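Local structure of mandalate racemase/muconate lactonizing enzyme (Unidentified, 4E4U) at residues M1-L6 with D56-H61; E154-G159 with S200-L205. The protein is a putative enolase-superfamily enzyme of the mandelate racemase/muconate lactonizing group, probably an isomerase or lyase acting on a carboxylate substrate. All blocks are in the same frame, centred on the assembly; numbering follows the deposited sequence.

Contact 1. Residues M1-L6 with D56-H61; sequences MKIVSL and DVFERH
Phe58 reaches from helix 47-61 to the first strand of the chain, where its ring meets Ile3, Ser5 and Leu6; this joins the antiparallel three-stranded sheet to helix 47-61 in the N-terminal capping domain of the enolase superfamily. The axes of 3-6 and 56-61 run nearly antiparallel, at 168°, and come within 9.7 Å at their closest, a gap bridged by side chains without any hydrogen bond across it. Traced outward from the helix, Phe58 begins with CB, which packs on Leu6 CD2 at 3.7 Å. CG lies anti to the backbone N (chi1 174°), which carries the ring off the helix toward the strand. Next come CG and CD2, both still near Leu6 CD2, while Leu6 CB sits over the middle of one ring face: it is 3.6 Å from the centroid of the Phe58 ring and only 3° off the normal, a well-centred CH-pi contact. CD1 and CE2 also lie against Leu6 CB, and CE2 comes near Leu6 N as well. The Leu6 and Phe58 side chains thus run in opposite senses, the tip of Leu6 lying by the root of Phe58. Farther out, Phe58 CE1 is met in the ring plane by Ile3 CG2 at 3.6 Å. This methyl is the branch of Ile3 anti to its own N. At the far end, Phe58 CZ approaches the strand backbone, 3.7 Å from Ser5 C. Here the strand carries a classic beta bulge, Val4 and Ser5 both facing Lys29. On the helix, Arg60 grips Asp56 side-on, and Asp56 also accepts a bond from Gly46 of the second subunit. Within that grip, Arg60 NE and Asp56 OD2 are 3.0 Å apart, with the oxygen close to the guanidinium plane.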
loop_
_atom_site.group_PDB
_atom_site.type_symbol
_atom_site.label_atom_id
_atom_site.label_comp_id
_atom_site.label_asym_id
_atom_site.label_seq_id
_atom_site.Cartn_x
_atom_site.Cartn_y
_atom_site.Cartn_z
ATOM N N MET A 1 26.815 -30.327 32.716
ATOM C CA MET A 1 26.037 -29.486 33.612
ATOM C C MET A 1 24.551 -29.547 33.303
ATOM O O MET A 1 24.155 -29.352 32.159
ATOM C CB MET A 1 26.454 -28.043 33.450
ATOM C CG MET A 1 25.635 -27.161 34.319
ATOM S SD MET A 1 26.214 -27.523 35.944
ATOM C CE MET A 1 26.712 -25.855 36.362
ATOM N N LYS A 2 23.724 -29.776 34.321
ATOM C CA LYS A 2 22.284 -29.808 34.094
ATOM C C LYS A 2 21.463 -29.317 35.286
ATOM O O LYS A 2 21.905 -29.382 36.429
ATOM C CB LYS A 2 21.834 -31.215 33.693
ATOM C CG LYS A 2 21.843 -32.215 34.827
ATOM C CD LYS A 2 21.516 -33.616 34.322
ATOM C CE LYS A 2 21.439 -34.619 35.469
ATOM N NZ LYS A 2 20.909 -35.939 35.031
ATOM N N ILE A 3 20.261 -28.821 35.002
ATOM C CA ILE A 3 19.352 -28.368 36.050
ATOM C C ILE A 3 18.678 -29.575 36.676
ATOM O O ILE A 3 18.089 -30.395 35.969
ATOM C CB ILE A 3 18.255 -27.448 35.486
ATOM C CG1 ILE A 3 18.869 -26.232 34.791
ATOM C CG2 ILE A 3 17.301 -27.020 36.594
ATOM C CD1 ILE A 3 19.698 -25.359 35.712
ATOM N N VAL A 4 18.755 -29.694 37.997
ATOM C CA VAL A 4 18.190 -30.870 38.654
ATOM C C VAL A 4 17.038 -30.560 39.604
ATOM O O VAL A 4 16.318 -31.470 40.016
ATOM C CB VAL A 4 19.266 -31.700 39.398
ATOM C CG1 VAL A 4 20.303 -32.226 38.418
ATOM C CG2 VAL A 4 19.930 -30.877 40.506
ATOM N N SER A 5 16.849 -29.291 39.954
ATOM C CA SER A 5 15.784 -28.953 40.895
ATOM C C SER A 5 15.295 -27.516 40.787
ATOM O O SER A 5 16.012 -26.630 40.315
ATOM C CB SER A 5 16.219 -29.237 42.334
ATOM O OG SER A 5 17.263 -28.373 42.724
ATOM N N LEU A 6 14.067 -27.318 41.256
ATOM C CA LEU A 6 13.390 -26.033 41.251
ATOM C C LEU A 6 12.740 -25.798 42.607
ATOM O O LEU A 6 12.176 -26.723 43.199
ATOM C CB LEU A 6 12.285 -26.042 40.192
ATOM C CG LEU A 6 11.150 -25.035 40.416
ATOM C CD1 LEU A 6 11.605 -23.651 40.033
ATOM C CD2 LEU A 6 9.882 -25.432 39.670
ATOM N N ASP A 56 4.794 -27.751 36.379
ATOM C CA ASP A 56 4.509 -28.451 35.137
ATOM C C ASP A 56 5.489 -28.066 34.029
ATOM O O ASP A 56 6.041 -28.931 33.345
ATOM C CB ASP A 56 3.073 -28.166 34.701
ATOM C CG ASP A 56 2.637 -29.032 33.540
ATOM O OD1 ASP A 56 2.351 -30.226 33.776
ATOM O OD2 ASP A 56 2.572 -28.523 32.400
ATOM N N VAL A 57 5.711 -26.767 33.859
ATOM C CA VAL A 57 6.615 -26.289 32.818
ATOM C C VAL A 57 8.034 -26.782 33.087
ATOM O O VAL A 57 8.730 -27.243 32.185
ATOM C CB VAL A 57 6.603 -24.752 32.741
ATOM C CG1 VAL A 57 7.605 -24.250 31.702
ATOM C CG2 VAL A 57 5.194 -24.246 32.418
ATOM N N PHE A 58 8.460 -26.674 34.339
ATOM C CA PHE A 58 9.796 -27.107 34.716
ATOM C C PHE A 58 10.011 -28.592 34.431
ATOM O O PHE A 58 11.000 -28.985 33.801
ATOM C CB PHE A 58 10.051 -26.821 36.193
ATOM C CG PHE A 58 11.347 -27.378 36.686
ATOM C CD1 PHE A 58 12.544 -26.762 36.350
ATOM C CD2 PHE A 58 11.378 -28.522 37.469
ATOM C CE1 PHE A 58 13.752 -27.278 36.784
ATOM C CE2 PHE A 58 12.586 -29.044 37.912
ATOM C CZ PHE A 58 13.773 -28.418 37.572
ATOM N N GLU A 59 9.075 -29.419 34.878
ATOM C CA GLU A 59 9.206 -30.859 34.693
ATOM C C GLU A 59 9.272 -31.245 33.215
ATOM O O GLU A 59 10.106 -32.064 32.826
ATOM C CB GLU A 59 8.052 -31.589 35.382
ATOM C CG GLU A 59 8.114 -31.528 36.896
ATOM C CD GLU A 59 6.803 -31.920 37.553
ATOM O OE1 GLU A 59 5.846 -32.264 36.824
ATOM O OE2 GLU A 59 6.728 -31.870 38.798
ATOM N N ARG A 60 8.412 -30.648 32.394
ATOM C CA ARG A 60 8.335 -31.028 30.988
ATOM C C ARG A 60 9.476 -30.479 30.156
ATOM O O ARG A 60 9.941 -31.149 29.237
ATOM C CB ARG A 60 7.005 -30.577 30.363
ATOM C CG ARG A 60 5.799 -31.251 30.956
ATOM C CD ARG A 60 4.511 -30.738 30.329
ATOM N NE ARG A 60 3.403 -31.134 31.183
ATOM C CZ ARG A 60 2.870 -32.348 31.195
ATOM N NH1 ARG A 60 3.310 -33.282 30.356
ATOM N NH2 ARG A 60 1.885 -32.624 32.036
ATOM N N HIS A 61 9.924 -29.263 30.463
ATOM C CA HIS A 61 10.743 -28.523 29.507
ATOM C C HIS A 61 12.135 -28.119 29.990
ATOM O O HIS A 61 12.916 -27.611 29.194
ATOM C CB HIS A 61 9.987 -27.281 28.999
ATOM C CG HIS A 61 8.638 -27.590 28.436
ATOM N ND1 HIS A 61 8.441 -28.429 27.360
ATOM C CD2 HIS A 61 7.399 -27.157 28.807
ATOM C CE1 HIS A 61 7.157 -28.509 27.093
ATOM N NE2 HIS A 61 6.497 -27.750 27.948
#

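Contact 2. Residues E154-G159 with S200-L205; sequences ENVKLG and SKADLL
Val156, near the end of helix 145-158, sets one methyl against Lys201 and the other against Ala202, just ahead of strand 203-206, within the TIM-barrel-like C-terminal domain of the enolase superfamily. The tight part is small: Val156 CG2 meets Ala202 CB at 3.8 Å, and the closest CA atoms, those of Val156 and Ala202, are 6.9 Å apart. With chi1 at 167°, Val156 CG1 stands anti to the backbone N and is turned to the other neighbour, reaching Lys201 CB at 3.9 Å. Val198 of helix 181-198 also touches Val156, so the valine joins its own helix to both the next helix and the loop that follows it.

The looser side begins at Lys201. The Lys201 and Val156 side chains cross at about a right angle, touching through Lys201 CB; the lysine chain then bends at chi2 and leads its amine away to a salt bridge with Glu182 of the third subunit. On the exposed surface of the helix, Lys157 NZ binds Glu154 OE2 at 2.9 Å, from the syn side but 33° out of the carboxylate plane. Asn155 instead is buried, and its OD1 hydrogen-bonds a hydroxyl of the bound dimercaptobutanediol, probably a crystallisation additive. A Schellman motif ends the helix, with Gly159 at positive phi (118°) and Gly159 N bonded to Val156 O at 2.9 Å.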
loop_
_atom_site.group_PDB
_atom_site.type_symbol
_atom_site.label_atom_id
_atom_site.label_comp_id
_atom_site.label_asym_id
_atom_site.label_seq_id
_atom_site.Cartn_x
_atom_site.Cartn_y
_atom_site.Cartn_z
ATOM N N GLU A 154 10.522 16.813 44.267
ATOM C CA GLU A 154 11.387 16.080 45.191
ATOM C C GLU A 154 12.196 15.007 44.469
ATOM O O GLU A 154 13.368 14.802 44.769
ATOM C CB GLU A 154 10.587 15.477 46.347
ATOM C CG GLU A 154 9.994 16.499 47.296
ATOM C CD GLU A 154 11.038 17.439 47.871
ATOM O OE1 GLU A 154 12.138 16.970 48.233
ATOM O OE2 GLU A 154 10.760 18.653 47.951
ATOM N N ASN A 155 11.578 14.338 43.499
ATOM C CA ASN A 155 12.303 13.354 42.703
ATOM C C ASN A 155 13.436 13.989 41.895
ATOM O O ASN A 155 14.509 13.404 41.755
ATOM C CB ASN A 155 11.343 12.550 41.821
ATOM C CG ASN A 155 10.697 11.402 42.572
ATOM O OD1 ASN A 155 11.380 10.620 43.226
ATOM N ND2 ASN A 155 9.379 11.301 42.488
ATOM N N VAL A 156 13.202 15.190 41.372
ATOM C CA VAL A 156 14.256 15.925 40.678
ATOM C C VAL A 156 15.429 16.233 41.626
ATOM O O VAL A 156 16.593 16.123 41.231
ATOM C CB VAL A 156 13.700 17.202 40.004
ATOM C CG1 VAL A 156 14.821 18.136 39.545
ATOM C CG2 VAL A 156 12.807 16.831 38.822
ATOM N N LYS A 157 15.135 16.586 42.877
ATOM C CA LYS A 157 16.186 16.835 43.868
ATOM C C LYS A 157 17.021 15.578 44.127
ATOM O O LYS A 157 18.219 15.667 44.398
ATOM C CB LYS A 157 15.594 17.362 45.180
ATOM C CG LYS A 157 15.024 18.768 45.073
ATOM C CD LYS A 157 14.353 19.196 46.366
ATOM C CE LYS A 157 13.411 20.359 46.117
ATOM N NZ LYS A 157 12.654 20.725 47.344
ATOM N N LEU A 158 16.390 14.409 44.035
ATOM C CA LEU A 158 17.110 13.145 44.192
ATOM C C LEU A 158 18.008 12.861 42.993
ATOM O O LEU A 158 18.950 12.068 43.095
ATOM C CB LEU A 158 16.144 11.976 44.369
ATOM C CG LEU A 158 15.210 11.937 45.572
ATOM C CD1 LEU A 158 14.405 10.658 45.499
ATOM C CD2 LEU A 158 15.987 11.999 46.867
ATOM N N GLY A 159 17.700 13.479 41.854
ATOM C CA GLY A 159 18.487 13.299 40.648
ATOM C C GLY A 159 17.746 12.681 39.476
ATOM O O GLY A 159 18.329 12.522 38.402
ATOM N N SER A 200 12.771 22.004 32.721
ATOM C CA SER A 200 13.446 21.152 31.751
ATOM C C SER A 200 14.377 20.140 32.406
ATOM O O SER A 200 15.190 19.507 31.725
ATOM C CB SER A 200 14.195 22.000 30.730
ATOM O OG SER A 200 13.276 22.709 29.916
ATOM N N LYS A 201 14.250 19.971 33.720
ATOM C CA LYS A 201 15.122 19.050 34.441
ATOM C C LYS A 201 14.665 17.602 34.361
ATOM O O LYS A 201 15.457 16.691 34.592
ATOM C CB LYS A 201 15.271 19.475 35.900
ATOM C CG LYS A 201 15.952 20.822 36.050
ATOM C CD LYS A 201 17.302 20.835 35.343
ATOM C CE LYS A 201 18.099 22.094 35.679
ATOM N NZ LYS A 201 19.458 22.069 35.073
ATOM N N ALA A 202 13.398 17.380 34.016
ATOM C CA ALA A 202 12.880 16.021 33.923
ATOM C C ALA A 202 11.840 15.913 32.827
ATOM O O ALA A 202 10.985 16.792 32.671
ATOM C CB ALA A 202 12.288 15.574 35.255
ATOM N N ASP A 203 11.927 14.835 32.063
ATOM C CA ASP A 203 10.876 14.516 31.115
ATOM C C ASP A 203 9.601 14.053 31.810
ATOM O O ASP A 203 9.647 13.459 32.896
ATOM C CB ASP A 203 11.347 13.424 30.152
ATOM C CG ASP A 203 12.186 13.974 29.010
ATOM O OD1 ASP A 203 11.652 14.763 28.195
ATOM O OD2 ASP A 203 13.380 13.610 28.917
ATOM N N LEU A 204 8.470 14.343 31.172
ATOM C CA LEU A 204 7.185 13.808 31.594
ATOM C C LEU A 204 6.915 12.515 30.846
ATOM O O LEU A 204 7.014 12.465 29.614
ATOM C CB LEU A 204 6.057 14.782 31.253
ATOM C CG LEU A 204 6.175 16.231 31.711
ATOM C CD1 LEU A 204 4.943 17.024 31.304
ATOM C CD2 LEU A 204 6.359 16.291 33.194
ATOM N N LEU A 205 6.564 11.474 31.589
ATOM C CA LEU A 205 6.164 10.198 31.010
ATOM C C LEU A 205 4.686 10.033 31.306
ATOM O O LEU A 205 4.290 9.906 32.465
ATOM C CB LEU A 205 6.968 9.055 31.629
ATOM C CG LEU A 205 8.478 9.259 31.620
ATOM C CD1 LEU A 205 9.174 8.143 32.360
ATOM C CD2 LEU A 205 8.993 9.364 30.208
#

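From the N terminus, the chain enters strand 3-12, passes through strands 22-30 and 35-40, and returns along helix 47-61, where contact 1 closes a loop of 49 intervening residues within the N-terminal domain. Contact 2 opens much later, on helix 145-158, and closes after strand 162-165 and helix 181-198, tying successive parts of the barrel. The loops follow in series, neither nesting nor crossing. The centres of contact 1 and contact 2 lie about 44 Å apart on opposite sides of the chain's centre, and the nearest atoms of contact 1 and contact 2 are about 32 Å apart. Each also borders a different neighbour, the second subunit at contact 1 and the third at contact 2.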